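Local coordinates for protein cytochrome c-552 Ks_3358 (Candidatus Kuenenia stuttgartiensis, PDB 5MXZ) that binds a covalently attached heme c and, as in related class I c-type cytochromes, probably carries electrons in an anammox bacterium, at residues Ala42-Ser45 with Asp46-Ile50. The protein carries 1 engineered substitution. Sequence-based numbering, arbitrary orientation.
With ZN (zinc ion), chain F; ZN (zinc ion), chain E; HEC (heme c), chain B; EDO (1,2-ethanediol), chain R.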
ATOM      1  N   ALA A  42      -0.871  -9.009 -11.108  1.00 31.40           N
ATOM      2  CA  ALA A  42      -0.659 -10.421 -11.466  1.00 32.61           C
ATOM      3  C   ALA A  42       0.672 -10.997 -10.959  1.00 33.80           C
ATOM      4  O   ALA A  42       0.727 -12.157 -10.527  1.00 34.91           O
ATOM      5  CB  ALA A  42      -0.779 -10.600 -12.976  1.00 31.17           C
ATOM      6  N   LYS A  43       1.729 -10.186 -11.002  1.00 34.37           N
ATOM      7  CA  LYS A  43       3.070 -10.618 -10.584  1.00 33.98           C
ATOM      8  C   LYS A  43       3.370 -10.444  -9.087  1.00 32.76           C
ATOM      9  O   LYS A  43       4.380 -10.957  -8.597  1.00 32.74           O
ATOM     10  CB  LYS A  43       4.159  -9.945 -11.442  1.00 36.44           C
ATOM     11  CG  LYS A  43       4.437  -8.482 -11.120  1.00 40.25           C
ATOM     12  CD  LYS A  43       5.565  -7.921 -11.973  1.00 42.65           C
ATOM     13  CE  LYS A  43       5.688  -6.416 -11.785  1.00 44.50           C
ATOM     14  NZ  LYS A  43       6.749  -5.817 -12.646  1.00 46.18           N
ATOM     15  N   THR A  44       2.507  -9.720  -8.374  1.00 30.71           N
ATOM     16  CA  THR A  44       2.748  -9.396  -6.966  1.00 28.99           C
ATOM     17  C   THR A  44       1.894 -10.261  -6.052  1.00 28.56           C
ATOM     18  O   THR A  44       0.666 -10.291  -6.180  1.00 29.79           O
ATOM     19  CB  THR A  44       2.512  -7.895  -6.686  1.00 28.23           C
ATOM     20  OG1 THR A  44       3.278  -7.115  -7.613  1.00 27.95           O
ATOM     21  CG2 THR A  44       2.908  -7.522  -5.259  1.00 28.02           C
ATOM     22  N   SER A  45       2.561 -10.969  -5.141  1.00 28.18           N
ATOM     23  CA  SER A  45       1.894 -11.830  -4.165  1.00 28.24           C
ATOM     24  C   SER A  45       1.385 -11.014  -2.987  1.00 27.85           C
ATOM     25  O   SER A  45       1.897  -9.917  -2.718  1.00 27.08           O
ATOM     26  CB  SER A  45       2.858 -12.908  -3.648  1.00 28.68           C
ATOM     27  OG  SER A  45       3.843 -12.339  -2.799  1.00 27.50           O
ATOM     28  N   ASP A  46       0.398 -11.561  -2.273  1.00 27.58           N
ATOM     29  CA  ASP A  46      -0.093 -10.952  -1.024  1.00 27.98           C
ATOM     30  C   ASP A  46       1.012 -10.766  -0.003  1.00 27.61           C
ATOM     31  O   ASP A  46       1.069  -9.737   0.672  1.00 26.37           O
ATOM     32  CB  ASP A  46      -1.211 -11.791  -0.417  1.00 29.79           C
ATOM     33  CG  ASP A  46      -2.461 -11.778  -1.258  1.00 31.80           C
ATOM     34  OD1 ASP A  46      -2.506 -11.071  -2.289  1.00 32.15           O
ATOM     35  OD2 ASP A  46      -3.419 -12.482  -0.899  1.00 33.34           O
ATOM     36  N   GLU A  47       1.891 -11.765   0.086  1.00 27.32           N
ATOM     37  CA  GLU A  47       3.031 -11.738   0.991  1.00 28.04           C
ATOM     38  C   GLU A  47       3.971 -10.564   0.716  1.00 26.13           C
ATOM     39  O   GLU A  47       4.423  -9.915   1.658  1.00 23.73           O
ATOM     40  CB  GLU A  47       3.786 -13.055   0.900  1.00 32.04           C
ATOM     41  CG  GLU A  47       5.029 -13.130   1.766  1.00 36.93           C
ATOM     42  CD  GLU A  47       5.939 -14.264   1.361  1.00 40.93           C
ATOM     43  OE1 GLU A  47       7.179 -14.102   1.447  1.00 44.28           O
ATOM     44  OE2 GLU A  47       5.416 -15.328   0.963  1.00 41.87           O
ATOM     45  N   ARG A  48       4.256 -10.306  -0.565  1.00 24.38           N
ATOM     46  CA  ARG A  48       5.069  -9.153  -0.984  1.00 24.66           C
ATOM     47  C   ARG A  48       4.426  -7.838  -0.541  1.00 23.48           C
ATOM     48  O   ARG A  48       5.114  -6.958  -0.011  1.00 23.80           O
ATOM     49  CB  ARG A  48       5.322  -9.176  -2.508  1.00 24.57           C
ATOM     50  CG  ARG A  48       6.027  -7.955  -3.104  1.00 24.92           C
ATOM     51  CD  ARG A  48       7.553  -7.962  -2.942  1.00 25.49           C
ATOM     52  NE  ARG A  48       7.998  -7.637  -1.584  1.00 26.58           N
ATOM     53  CZ  ARG A  48       8.136  -6.406  -1.080  1.00 26.67           C
ATOM     54  NH1 ARG A  48       7.858  -5.325  -1.800  1.00 26.65           N
ATOM     55  NH2 ARG A  48       8.539  -6.253   0.170  1.00 26.56           N
ATOM     56  N   ILE A  49       3.113  -7.725  -0.744  1.00 22.98           N
ATOM     57  CA  ILE A  49       2.338  -6.561  -0.303  1.00 22.98           C
ATOM     58  C   ILE A  49       2.443  -6.383   1.223  1.00 22.93           C
ATOM     59  O   ILE A  49       2.765  -5.288   1.695  1.00 21.72           O
ATOM     60  CB  ILE A  49       0.859  -6.624  -0.791  1.00 22.84           C
ATOM     61  CG1 ILE A  49       0.790  -6.531  -2.333  1.00 23.20           C
ATOM     62  CG2 ILE A  49       0.013  -5.522  -0.150  1.00 22.77           C
ATOM     63  CD1 ILE A  49      -0.520  -6.985  -2.961  1.00 23.12           C
ATOM     64  N   ILE A  50       2.213  -7.470   1.963  1.00 22.97           N
ATOM     65  CA  ILE A  50       2.285  -7.478   3.434  1.00 23.90           C
ATOM     66  C   ILE A  50       3.688  -7.097   3.924  1.00 24.11           C
ATOM     67  O   ILE A  50       3.822  -6.233   4.804  1.00 24.16           O
ATOM     68  CB  ILE A  50       1.786  -8.832   4.027  1.00 24.87           C
ATOM     69  CG1 ILE A  50       0.269  -8.962   3.824  1.00 25.91           C
ATOM     70  CG2 ILE A  50       2.119  -8.958   5.515  1.00 24.72           C
ATOM     71  CD1 ILE A  50      -0.247 -10.390   3.741  1.00 27.73           C
TER
HETATM   72 ZN    ZN F 204      -4.534 -12.666  -2.769  0.50 30.88          ZN
HETATM   73 ZN    ZN E 203       6.872 -16.769   1.364  1.00 49.31          ZN
HETATM   74 FE   HEC B 200       3.864   2.431  -0.111  1.00 23.46          FE
HETATM   75  CHA HEC B 200       5.791   0.753  -2.413  1.00 23.76           C
HETATM   76  CHB HEC B 200       1.577  -0.134  -0.103  1.00 23.25           C
HETATM   77  CHC HEC B 200       2.309   3.884   2.603  1.00 23.15           C
HETATM   78  CHD HEC B 200       5.636   5.299  -0.685  1.00 23.22           C
HETATM   79  NA  HEC B 200       3.727   0.588  -1.084  1.00 23.03           N
HETATM   80  C1A HEC B 200       4.538   0.097  -2.031  1.00 24.33           C
HETATM   81  C2A HEC B 200       4.159  -1.225  -2.571  1.00 23.66           C
HETATM   82  C3A HEC B 200       2.895  -1.508  -1.879  1.00 23.26           C
HETATM   83  C4A HEC B 200       2.734  -0.315  -1.004  1.00 23.50           C
HETATM   84  CMA HEC B 200       2.005  -2.721  -2.019  1.00 23.08           C
HETATM   85  CAA HEC B 200       4.895  -2.003  -3.629  1.00 24.48           C
HETATM   86  CBA HEC B 200       5.604  -3.270  -3.230  1.00 25.28           C
HETATM   87  CGA HEC B 200       6.036  -3.942  -4.519  1.00 25.88           C
HETATM   88  O1A HEC B 200       5.830  -3.400  -5.628  1.00 25.55           O
HETATM   89  O2A HEC B 200       6.598  -5.040  -4.430  1.00 27.66           O
HETATM   90  NB  HEC B 200       2.219   1.940   1.083  1.00 23.41           N
HETATM   91  C1B HEC B 200       1.383   0.881   0.939  1.00 23.34           C
HETATM   92  C2B HEC B 200       0.273   0.790   1.929  1.00 24.09           C
HETATM   93  C3B HEC B 200       0.530   2.001   2.720  1.00 24.05           C
HETATM   94  C4B HEC B 200       1.713   2.635   2.114  1.00 23.65           C
HETATM   95  CMB HEC B 200      -0.814  -0.247   2.055  1.00 24.59           C
HETATM   96  CAB HEC B 200      -0.209   2.493   3.893  1.00 25.50           C
HETATM   97  CBB HEC B 200      -0.098   1.652   5.146  1.00 25.11           C
HETATM   98  NC  HEC B 200       3.969   4.292   0.835  1.00 22.98           N
HETATM   99  C1C HEC B 200       3.240   4.752   1.872  1.00 23.48           C
HETATM  100  C2C HEC B 200       3.512   6.162   2.276  1.00 23.16           C
HETATM  101  C3C HEC B 200       4.522   6.550   1.280  1.00 23.52           C
HETATM  102  C4C HEC B 200       4.701   5.349   0.439  1.00 23.85           C
HETATM  103  CMC HEC B 200       2.900   6.959   3.400  1.00 23.68           C
HETATM  104  CAC HEC B 200       5.184   7.881   1.112  1.00 24.42           C
HETATM  105  CBC HEC B 200       6.016   8.435   2.241  1.00 24.97           C
HETATM  106  ND  HEC B 200       5.477   2.928  -1.327  1.00 23.83           N
HETATM  107  C1D HEC B 200       6.081   4.125  -1.446  1.00 24.05           C
HETATM  108  C2D HEC B 200       7.217   4.168  -2.393  1.00 23.87           C
HETATM  109  C3D HEC B 200       7.253   2.797  -2.918  1.00 23.76           C
HETATM  110  C4D HEC B 200       6.138   2.152  -2.195  1.00 23.82           C
HETATM  111  CMD HEC B 200       8.103   5.333  -2.751  1.00 23.29           C
HETATM  112  CAD HEC B 200       8.201   2.167  -3.901  1.00 23.92           C
HETATM  113  CBD HEC B 200       9.199   1.388  -3.029  1.00 24.50           C
HETATM  114  CGD HEC B 200       9.361  -0.082  -3.386  1.00 25.64           C
HETATM  115  O1D HEC B 200      10.297  -0.723  -2.850  1.00 25.98           O
HETATM  116  O2D HEC B 200       8.582  -0.641  -4.195  1.00 24.97           O
HETATM  117  C1  EDO R 216       0.603 -14.335  -6.736  1.00 58.00           C
HETATM  118  O1  EDO R 216       1.930 -14.017  -7.175  1.00 58.51           O
HETATM  119  C2  EDO R 216      -0.393 -13.913  -7.811  1.00 58.77           C
HETATM  120  O2  EDO R 216      -0.383 -12.485  -7.945  1.00 56.89           O
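Arg48 packs its CG on Thr44 CG2 and turns an edge of its guanidinium to heme c, with the propionate oxygen O2A in the guanidinium plane: NH1 gives O2A a hydrogen bond 2.9 Å long with an N-H...O angle of 160°. The setting is an N-capped helix start, where helix 38-43 of this cytochrome c fold ends and helix 46-55 begins. Ser45 is the N-cap: its OG accepts from Arg48 N at 3.0 Å and 161°. A chi1 of 71° sets that hydroxyl between the backbone N and the carbonyl carbon, turned onto the first turn of the helix. One turn on, Ile49 N reaches Ser45 O at 3.2 Å, the first i to i+4 bond.

Thr44 is buried in the turn. Its CG2 lies 3.7 Å from Ile49 CG1, the two side chains meeting at roughly a right angle, while OG1 is hydrogen-bonded to Trp40 O. Ile49 in turn places CG2 3.9 Å from the heme methyl CMA and rests on Val77 and Val80 of helix 77-80. The bends at chi2 and chi3 of Arg48 swing its chain to the propionate, and Gln52 and Glu51 take further N-H groups, an arrangement that fixes the guanidinium's rotation and would probably favour the ionised propionate. Asp46 OD1 forms a salt bridge with Arg81, and its OD2 binds a zinc ion; the exposed Glu47 binds a second, OE2 lying 2.1 Å from the metal.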